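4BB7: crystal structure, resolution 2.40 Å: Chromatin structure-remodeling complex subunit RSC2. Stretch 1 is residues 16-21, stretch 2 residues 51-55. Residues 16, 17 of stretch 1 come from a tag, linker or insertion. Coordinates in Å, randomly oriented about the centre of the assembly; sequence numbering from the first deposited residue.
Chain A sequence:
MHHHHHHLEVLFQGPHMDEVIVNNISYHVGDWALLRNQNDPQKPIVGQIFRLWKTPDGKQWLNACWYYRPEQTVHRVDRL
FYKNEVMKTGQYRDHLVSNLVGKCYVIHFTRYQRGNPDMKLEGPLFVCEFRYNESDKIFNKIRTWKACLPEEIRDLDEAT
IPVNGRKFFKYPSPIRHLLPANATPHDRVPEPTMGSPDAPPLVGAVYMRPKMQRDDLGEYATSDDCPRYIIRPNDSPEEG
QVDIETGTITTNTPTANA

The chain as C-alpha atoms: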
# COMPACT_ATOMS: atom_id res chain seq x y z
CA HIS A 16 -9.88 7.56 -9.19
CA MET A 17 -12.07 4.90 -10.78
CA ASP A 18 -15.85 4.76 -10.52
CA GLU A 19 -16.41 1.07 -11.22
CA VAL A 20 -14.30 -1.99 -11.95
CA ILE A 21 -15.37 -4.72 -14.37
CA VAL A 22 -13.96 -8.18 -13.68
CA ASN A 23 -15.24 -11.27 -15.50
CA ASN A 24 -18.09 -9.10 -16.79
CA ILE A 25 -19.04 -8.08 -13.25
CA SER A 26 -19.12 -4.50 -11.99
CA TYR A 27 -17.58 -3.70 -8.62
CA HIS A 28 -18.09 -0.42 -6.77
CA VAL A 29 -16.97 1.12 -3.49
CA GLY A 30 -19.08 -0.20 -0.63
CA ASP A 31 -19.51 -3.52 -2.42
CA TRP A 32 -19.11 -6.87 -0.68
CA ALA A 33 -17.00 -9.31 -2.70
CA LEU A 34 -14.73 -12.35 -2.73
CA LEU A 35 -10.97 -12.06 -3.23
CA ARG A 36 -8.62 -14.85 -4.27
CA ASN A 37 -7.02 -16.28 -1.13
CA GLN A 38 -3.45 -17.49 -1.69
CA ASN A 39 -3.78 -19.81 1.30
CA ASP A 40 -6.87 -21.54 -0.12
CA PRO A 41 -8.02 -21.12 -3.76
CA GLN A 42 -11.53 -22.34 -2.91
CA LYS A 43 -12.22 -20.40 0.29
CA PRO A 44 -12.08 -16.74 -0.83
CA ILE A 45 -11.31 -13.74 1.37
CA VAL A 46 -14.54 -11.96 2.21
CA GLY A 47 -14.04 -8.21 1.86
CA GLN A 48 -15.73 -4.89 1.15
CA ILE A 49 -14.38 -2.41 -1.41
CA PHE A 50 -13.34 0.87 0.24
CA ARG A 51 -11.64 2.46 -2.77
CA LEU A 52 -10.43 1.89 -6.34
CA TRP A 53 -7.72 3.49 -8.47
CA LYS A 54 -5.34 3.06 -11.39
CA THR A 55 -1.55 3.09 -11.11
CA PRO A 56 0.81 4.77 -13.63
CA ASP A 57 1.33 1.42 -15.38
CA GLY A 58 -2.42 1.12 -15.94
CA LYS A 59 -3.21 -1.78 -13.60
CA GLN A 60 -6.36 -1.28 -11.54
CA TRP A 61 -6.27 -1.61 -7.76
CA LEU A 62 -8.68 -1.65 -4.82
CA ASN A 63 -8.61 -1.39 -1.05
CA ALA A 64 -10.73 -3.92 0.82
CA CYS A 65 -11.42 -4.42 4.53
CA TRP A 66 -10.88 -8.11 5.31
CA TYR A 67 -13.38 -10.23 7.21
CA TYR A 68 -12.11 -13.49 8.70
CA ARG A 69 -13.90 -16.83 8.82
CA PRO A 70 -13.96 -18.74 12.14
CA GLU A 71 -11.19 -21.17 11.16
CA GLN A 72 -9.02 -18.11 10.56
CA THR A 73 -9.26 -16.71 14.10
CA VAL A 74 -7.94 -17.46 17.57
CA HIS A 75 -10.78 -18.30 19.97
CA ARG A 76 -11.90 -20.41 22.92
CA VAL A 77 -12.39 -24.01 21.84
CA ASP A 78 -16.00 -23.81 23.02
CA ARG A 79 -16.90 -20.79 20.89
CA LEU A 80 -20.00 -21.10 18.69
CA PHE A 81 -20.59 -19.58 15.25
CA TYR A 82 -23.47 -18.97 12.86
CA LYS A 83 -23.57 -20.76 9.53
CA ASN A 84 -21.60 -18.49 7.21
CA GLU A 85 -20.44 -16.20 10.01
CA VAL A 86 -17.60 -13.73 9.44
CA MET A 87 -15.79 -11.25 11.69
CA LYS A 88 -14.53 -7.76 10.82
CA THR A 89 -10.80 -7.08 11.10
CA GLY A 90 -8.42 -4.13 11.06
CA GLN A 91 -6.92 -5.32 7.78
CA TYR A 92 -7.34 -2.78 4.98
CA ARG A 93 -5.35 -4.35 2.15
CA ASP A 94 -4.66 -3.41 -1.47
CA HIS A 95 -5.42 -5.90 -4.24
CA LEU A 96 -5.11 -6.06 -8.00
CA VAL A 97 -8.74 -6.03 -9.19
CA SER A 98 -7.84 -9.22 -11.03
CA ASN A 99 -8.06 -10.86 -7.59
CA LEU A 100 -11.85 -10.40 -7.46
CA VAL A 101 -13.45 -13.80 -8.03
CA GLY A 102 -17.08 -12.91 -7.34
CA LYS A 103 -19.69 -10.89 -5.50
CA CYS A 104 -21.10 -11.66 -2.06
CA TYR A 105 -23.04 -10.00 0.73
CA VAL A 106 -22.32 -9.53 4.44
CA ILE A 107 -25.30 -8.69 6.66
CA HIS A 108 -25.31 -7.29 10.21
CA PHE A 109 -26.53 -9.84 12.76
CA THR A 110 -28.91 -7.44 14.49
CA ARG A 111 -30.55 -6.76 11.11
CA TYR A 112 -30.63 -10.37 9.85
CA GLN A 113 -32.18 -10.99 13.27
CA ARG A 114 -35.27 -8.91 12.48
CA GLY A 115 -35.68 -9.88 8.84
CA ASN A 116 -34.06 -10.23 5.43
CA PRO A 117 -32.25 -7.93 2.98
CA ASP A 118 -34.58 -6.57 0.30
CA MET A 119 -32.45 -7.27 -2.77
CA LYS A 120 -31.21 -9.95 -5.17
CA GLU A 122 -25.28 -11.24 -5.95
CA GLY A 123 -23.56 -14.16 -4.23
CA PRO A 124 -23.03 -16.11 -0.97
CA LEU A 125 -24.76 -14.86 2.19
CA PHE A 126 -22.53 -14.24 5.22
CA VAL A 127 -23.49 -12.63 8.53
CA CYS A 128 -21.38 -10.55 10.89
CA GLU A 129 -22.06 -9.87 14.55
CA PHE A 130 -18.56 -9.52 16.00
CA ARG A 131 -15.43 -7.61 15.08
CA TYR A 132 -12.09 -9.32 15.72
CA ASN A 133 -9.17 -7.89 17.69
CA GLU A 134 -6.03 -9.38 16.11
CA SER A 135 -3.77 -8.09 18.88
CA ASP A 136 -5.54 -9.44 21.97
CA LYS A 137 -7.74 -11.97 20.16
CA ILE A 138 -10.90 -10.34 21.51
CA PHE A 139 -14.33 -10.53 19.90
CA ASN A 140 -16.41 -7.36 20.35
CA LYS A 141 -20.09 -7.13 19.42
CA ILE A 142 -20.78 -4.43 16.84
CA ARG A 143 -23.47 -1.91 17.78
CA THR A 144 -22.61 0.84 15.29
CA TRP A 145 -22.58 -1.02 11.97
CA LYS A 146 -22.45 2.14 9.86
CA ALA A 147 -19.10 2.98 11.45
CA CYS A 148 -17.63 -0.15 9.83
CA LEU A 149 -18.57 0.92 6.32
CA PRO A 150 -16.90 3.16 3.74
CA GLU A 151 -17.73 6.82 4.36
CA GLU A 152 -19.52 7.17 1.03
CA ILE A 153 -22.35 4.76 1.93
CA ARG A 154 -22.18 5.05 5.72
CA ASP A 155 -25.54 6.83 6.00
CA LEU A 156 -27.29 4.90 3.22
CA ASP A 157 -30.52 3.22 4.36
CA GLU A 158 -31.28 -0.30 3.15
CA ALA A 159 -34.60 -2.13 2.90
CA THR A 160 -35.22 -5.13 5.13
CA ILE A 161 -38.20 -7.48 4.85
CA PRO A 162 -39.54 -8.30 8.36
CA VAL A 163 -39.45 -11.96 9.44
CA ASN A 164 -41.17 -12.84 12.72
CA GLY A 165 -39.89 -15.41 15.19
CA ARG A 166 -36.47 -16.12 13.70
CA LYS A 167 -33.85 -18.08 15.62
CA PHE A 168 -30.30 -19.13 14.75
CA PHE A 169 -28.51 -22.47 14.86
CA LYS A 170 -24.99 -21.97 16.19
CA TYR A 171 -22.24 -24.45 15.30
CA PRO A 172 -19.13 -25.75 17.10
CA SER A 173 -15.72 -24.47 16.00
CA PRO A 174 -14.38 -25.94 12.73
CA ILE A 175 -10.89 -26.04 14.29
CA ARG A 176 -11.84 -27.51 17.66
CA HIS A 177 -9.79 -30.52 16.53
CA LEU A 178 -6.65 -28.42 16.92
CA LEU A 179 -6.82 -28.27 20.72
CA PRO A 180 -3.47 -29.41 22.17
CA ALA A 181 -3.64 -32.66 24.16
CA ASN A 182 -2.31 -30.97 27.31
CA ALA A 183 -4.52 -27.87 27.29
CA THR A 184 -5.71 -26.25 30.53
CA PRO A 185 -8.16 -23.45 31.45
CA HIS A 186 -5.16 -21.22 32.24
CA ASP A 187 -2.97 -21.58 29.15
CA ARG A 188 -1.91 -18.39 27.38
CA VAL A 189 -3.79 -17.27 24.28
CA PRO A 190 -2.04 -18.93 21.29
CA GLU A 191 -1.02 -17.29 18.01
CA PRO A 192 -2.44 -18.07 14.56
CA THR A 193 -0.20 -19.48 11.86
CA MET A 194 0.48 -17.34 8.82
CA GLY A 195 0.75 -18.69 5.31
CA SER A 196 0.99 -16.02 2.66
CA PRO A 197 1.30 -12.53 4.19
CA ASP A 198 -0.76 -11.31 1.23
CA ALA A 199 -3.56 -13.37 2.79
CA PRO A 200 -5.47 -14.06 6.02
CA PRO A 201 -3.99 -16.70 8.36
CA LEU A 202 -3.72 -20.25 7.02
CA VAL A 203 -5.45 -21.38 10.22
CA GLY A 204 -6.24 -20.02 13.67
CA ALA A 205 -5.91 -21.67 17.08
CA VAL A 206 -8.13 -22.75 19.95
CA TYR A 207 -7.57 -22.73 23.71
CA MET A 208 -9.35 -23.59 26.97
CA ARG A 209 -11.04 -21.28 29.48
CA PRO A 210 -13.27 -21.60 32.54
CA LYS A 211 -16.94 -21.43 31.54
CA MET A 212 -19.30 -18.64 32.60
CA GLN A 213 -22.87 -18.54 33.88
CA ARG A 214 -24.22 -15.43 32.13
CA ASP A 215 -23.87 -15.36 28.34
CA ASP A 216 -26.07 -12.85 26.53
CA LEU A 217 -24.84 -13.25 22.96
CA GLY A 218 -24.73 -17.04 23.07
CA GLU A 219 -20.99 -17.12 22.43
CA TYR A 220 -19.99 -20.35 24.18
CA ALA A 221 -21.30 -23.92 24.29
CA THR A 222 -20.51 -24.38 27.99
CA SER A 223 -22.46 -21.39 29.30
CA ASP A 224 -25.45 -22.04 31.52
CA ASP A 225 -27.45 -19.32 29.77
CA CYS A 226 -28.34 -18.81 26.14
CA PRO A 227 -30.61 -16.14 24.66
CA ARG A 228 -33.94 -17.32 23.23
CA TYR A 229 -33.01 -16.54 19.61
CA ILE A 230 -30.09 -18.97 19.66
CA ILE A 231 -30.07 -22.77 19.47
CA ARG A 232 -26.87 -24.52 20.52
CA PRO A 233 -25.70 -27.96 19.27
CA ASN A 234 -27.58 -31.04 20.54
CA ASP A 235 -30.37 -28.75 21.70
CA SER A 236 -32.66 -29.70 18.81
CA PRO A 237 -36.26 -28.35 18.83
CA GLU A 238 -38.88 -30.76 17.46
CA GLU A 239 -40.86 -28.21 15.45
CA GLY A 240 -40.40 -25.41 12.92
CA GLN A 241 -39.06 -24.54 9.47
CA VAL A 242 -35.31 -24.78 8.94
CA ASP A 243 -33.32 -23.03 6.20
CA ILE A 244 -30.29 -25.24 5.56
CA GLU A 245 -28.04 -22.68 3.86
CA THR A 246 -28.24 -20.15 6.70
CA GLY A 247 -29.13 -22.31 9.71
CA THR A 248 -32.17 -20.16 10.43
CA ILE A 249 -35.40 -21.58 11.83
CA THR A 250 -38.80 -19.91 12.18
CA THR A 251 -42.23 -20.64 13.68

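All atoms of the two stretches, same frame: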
# COMPACT_ATOMS: atom_id res chain seq x y z
N HIS A 16 -9.30 6.52 -8.35
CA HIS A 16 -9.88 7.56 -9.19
C HIS A 16 -10.86 6.93 -10.17
O HIS A 16 -11.36 7.58 -11.08
CB HIS A 16 -8.78 8.32 -9.94
N MET A 17 -11.12 5.64 -9.96
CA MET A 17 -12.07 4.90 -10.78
C MET A 17 -13.47 4.97 -10.16
O MET A 17 -13.62 5.22 -8.96
CB MET A 17 -11.64 3.45 -10.93
CG MET A 17 -10.25 3.28 -11.53
SD MET A 17 -9.79 1.56 -11.81
CE MET A 17 -9.74 0.92 -10.14
N ASP A 18 -14.48 4.75 -10.99
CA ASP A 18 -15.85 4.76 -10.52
C ASP A 18 -16.32 3.33 -10.31
O ASP A 18 -16.89 2.99 -9.27
CB ASP A 18 -16.75 5.47 -11.53
CG ASP A 18 -18.14 5.73 -11.00
OD1 ASP A 18 -18.33 6.77 -10.33
OD2 ASP A 18 -19.04 4.90 -11.24
N GLU A 19 -16.08 2.49 -11.31
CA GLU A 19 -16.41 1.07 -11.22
C GLU A 19 -15.32 0.20 -11.83
O GLU A 19 -14.56 0.65 -12.69
CB GLU A 19 -17.75 0.79 -11.90
CG GLU A 19 -17.70 0.76 -13.42
CD GLU A 19 -18.98 0.24 -14.04
OE1 GLU A 19 -19.90 -0.14 -13.28
OE2 GLU A 19 -19.07 0.19 -15.28
N VAL A 20 -15.24 -1.04 -11.39
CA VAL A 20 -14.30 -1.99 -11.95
C VAL A 20 -15.06 -3.18 -12.52
O VAL A 20 -15.96 -3.71 -11.87
CB VAL A 20 -13.29 -2.48 -10.90
CG1 VAL A 20 -12.50 -3.67 -11.43
CG2 VAL A 20 -12.35 -1.35 -10.51
N ILE A 21 -14.71 -3.58 -13.74
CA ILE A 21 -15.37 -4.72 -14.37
C ILE A 21 -14.45 -5.93 -14.47
O ILE A 21 -13.49 -5.94 -15.25
CB ILE A 21 -15.91 -4.36 -15.77
CG1 ILE A 21 -16.80 -3.12 -15.68
CG2 ILE A 21 -16.68 -5.54 -16.36
CD1 ILE A 21 -17.53 -2.80 -16.97
N ARG A 51 -12.06 1.53 -1.73
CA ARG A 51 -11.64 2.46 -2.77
C ARG A 51 -10.98 1.76 -3.96
O ARG A 51 -10.48 0.64 -3.83
CB ARG A 51 -10.71 3.55 -2.20
CG ARG A 51 -9.25 3.14 -2.11
CD ARG A 51 -8.39 4.28 -1.60
NE ARG A 51 -6.96 3.96 -1.67
CZ ARG A 51 -6.28 3.38 -0.68
NH1 ARG A 51 -6.90 3.06 0.45
NH2 ARG A 51 -4.99 3.11 -0.83
N LEU A 52 -11.00 2.43 -5.11
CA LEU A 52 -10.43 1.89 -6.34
C LEU A 52 -9.60 2.97 -7.02
O LEU A 52 -9.88 4.16 -6.89
CB LEU A 52 -11.55 1.45 -7.29
CG LEU A 52 -12.59 0.44 -6.80
CD1 LEU A 52 -13.92 0.65 -7.52
CD2 LEU A 52 -12.10 -0.99 -6.97
N TRP A 53 -8.57 2.55 -7.76
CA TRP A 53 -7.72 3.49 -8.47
C TRP A 53 -6.82 2.80 -9.47
O TRP A 53 -6.64 1.58 -9.43
CB TRP A 53 -6.87 4.29 -7.48
CG TRP A 53 -5.76 3.49 -6.87
CD1 TRP A 53 -4.48 3.40 -7.32
CD2 TRP A 53 -5.84 2.66 -5.71
NE1 TRP A 53 -3.75 2.57 -6.50
CE2 TRP A 53 -4.56 2.10 -5.50
CE3 TRP A 53 -6.87 2.34 -4.81
CZ2 TRP A 53 -4.28 1.24 -4.44
CZ3 TRP A 53 -6.59 1.49 -3.76
CH2 TRP A 53 -5.31 0.95 -3.59
N LYS A 54 -6.24 3.58 -10.38
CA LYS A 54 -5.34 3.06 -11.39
C LYS A 54 -3.93 3.59 -11.17
O LYS A 54 -3.73 4.77 -10.89
CB LYS A 54 -5.83 3.44 -12.79
CG LYS A 54 -4.93 2.96 -13.92
CD LYS A 54 -5.44 3.45 -15.27
CE LYS A 54 -5.47 4.97 -15.32
NZ LYS A 54 -5.98 5.47 -16.63
N THR A 55 -2.94 2.70 -11.28
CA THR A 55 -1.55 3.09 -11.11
C THR A 55 -0.93 3.47 -12.45
O THR A 55 -1.44 3.09 -13.50
CB THR A 55 -0.74 1.97 -10.42
OG1 THR A 55 -1.01 0.71 -11.05
CG2 THR A 55 -1.12 1.87 -8.95
O HOH W 1 -12.88 4.18 -6.79

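Residues 51-54 form the end of a strand that begins earlier in the chain, and residues 16-21 run across it rather than alongside: the line from CA of His 16 to CA of Val 20 lies 104° from the line joining CA of Leu 52 and CA of Lys 54. The backbones come closest near CA of His 16 and CA of Trp 53, 4.7 Å apart, and stretch 1 then leads away, so that Ile 21, in a strand that continues later in the chain, is out of reach. The contact is modest, burying 301 Å² over both sides, and the first two residues of stretch 1, His 16 and Met 17, come from an expression tag.

One direct hydrogen bond joins the backbones: N of His 16 donates to O of Leu 52 at 2.8 Å, although His 16 N lies too close to another atom in the model for its position to be fully trusted. Water 1 adds a bridge, donating to O of Met 17 at 2.5 Å and to O of Leu 52 at 3.0 Å. Two carbonyl oxygens, both acceptors, cannot bond to each other, and the water supplies the protons they lack. The Leu 52 carbonyl thus serves both links.

Among the side chains, Leu 52 is the centre of the contact, with 96 Å² covered by stretch 1. Its CA-to-CB bond points toward stretch 1, that of Met 17 points toward stretch 2, and the m, t, m rotamer of Met 17 carries CE to 3.4 Å from CB of Leu 52. This is an apolar contact between a methyl and a methylene carbon, which form no hydrogen bonds. The same CE comes to 3.1 Å from N of Trp 53, a tight approach to the backbone, while SD of Met 17 is 4.5 Å from CB of Lys 54.

Farther along, Val 20 (chi1 t) also points toward stretch 2, and its CG2 meets CD2 of Leu 52 at 3.6 Å. Leu 52 thereby joins the tag methionine and a buried valine in a small hydrophobic cluster. Between them, Asp 18 and Glu 19 direct their CA-to-CB bonds away, leaving their carboxylates clear of this apolar patch; the nearest approach of Asp 18 is by its backbone, O to CD1 of Leu 52 at 4.2 Å.

The side chain of Trp 53 touches stretch 1 at its CB, 3.4 Å from N of His 16, while the indole lies farther off. Lys 54 starts sideways and its side chain, with chi3 p and the other chi angles t, ends leading away, keeping the charged amine out of the contact.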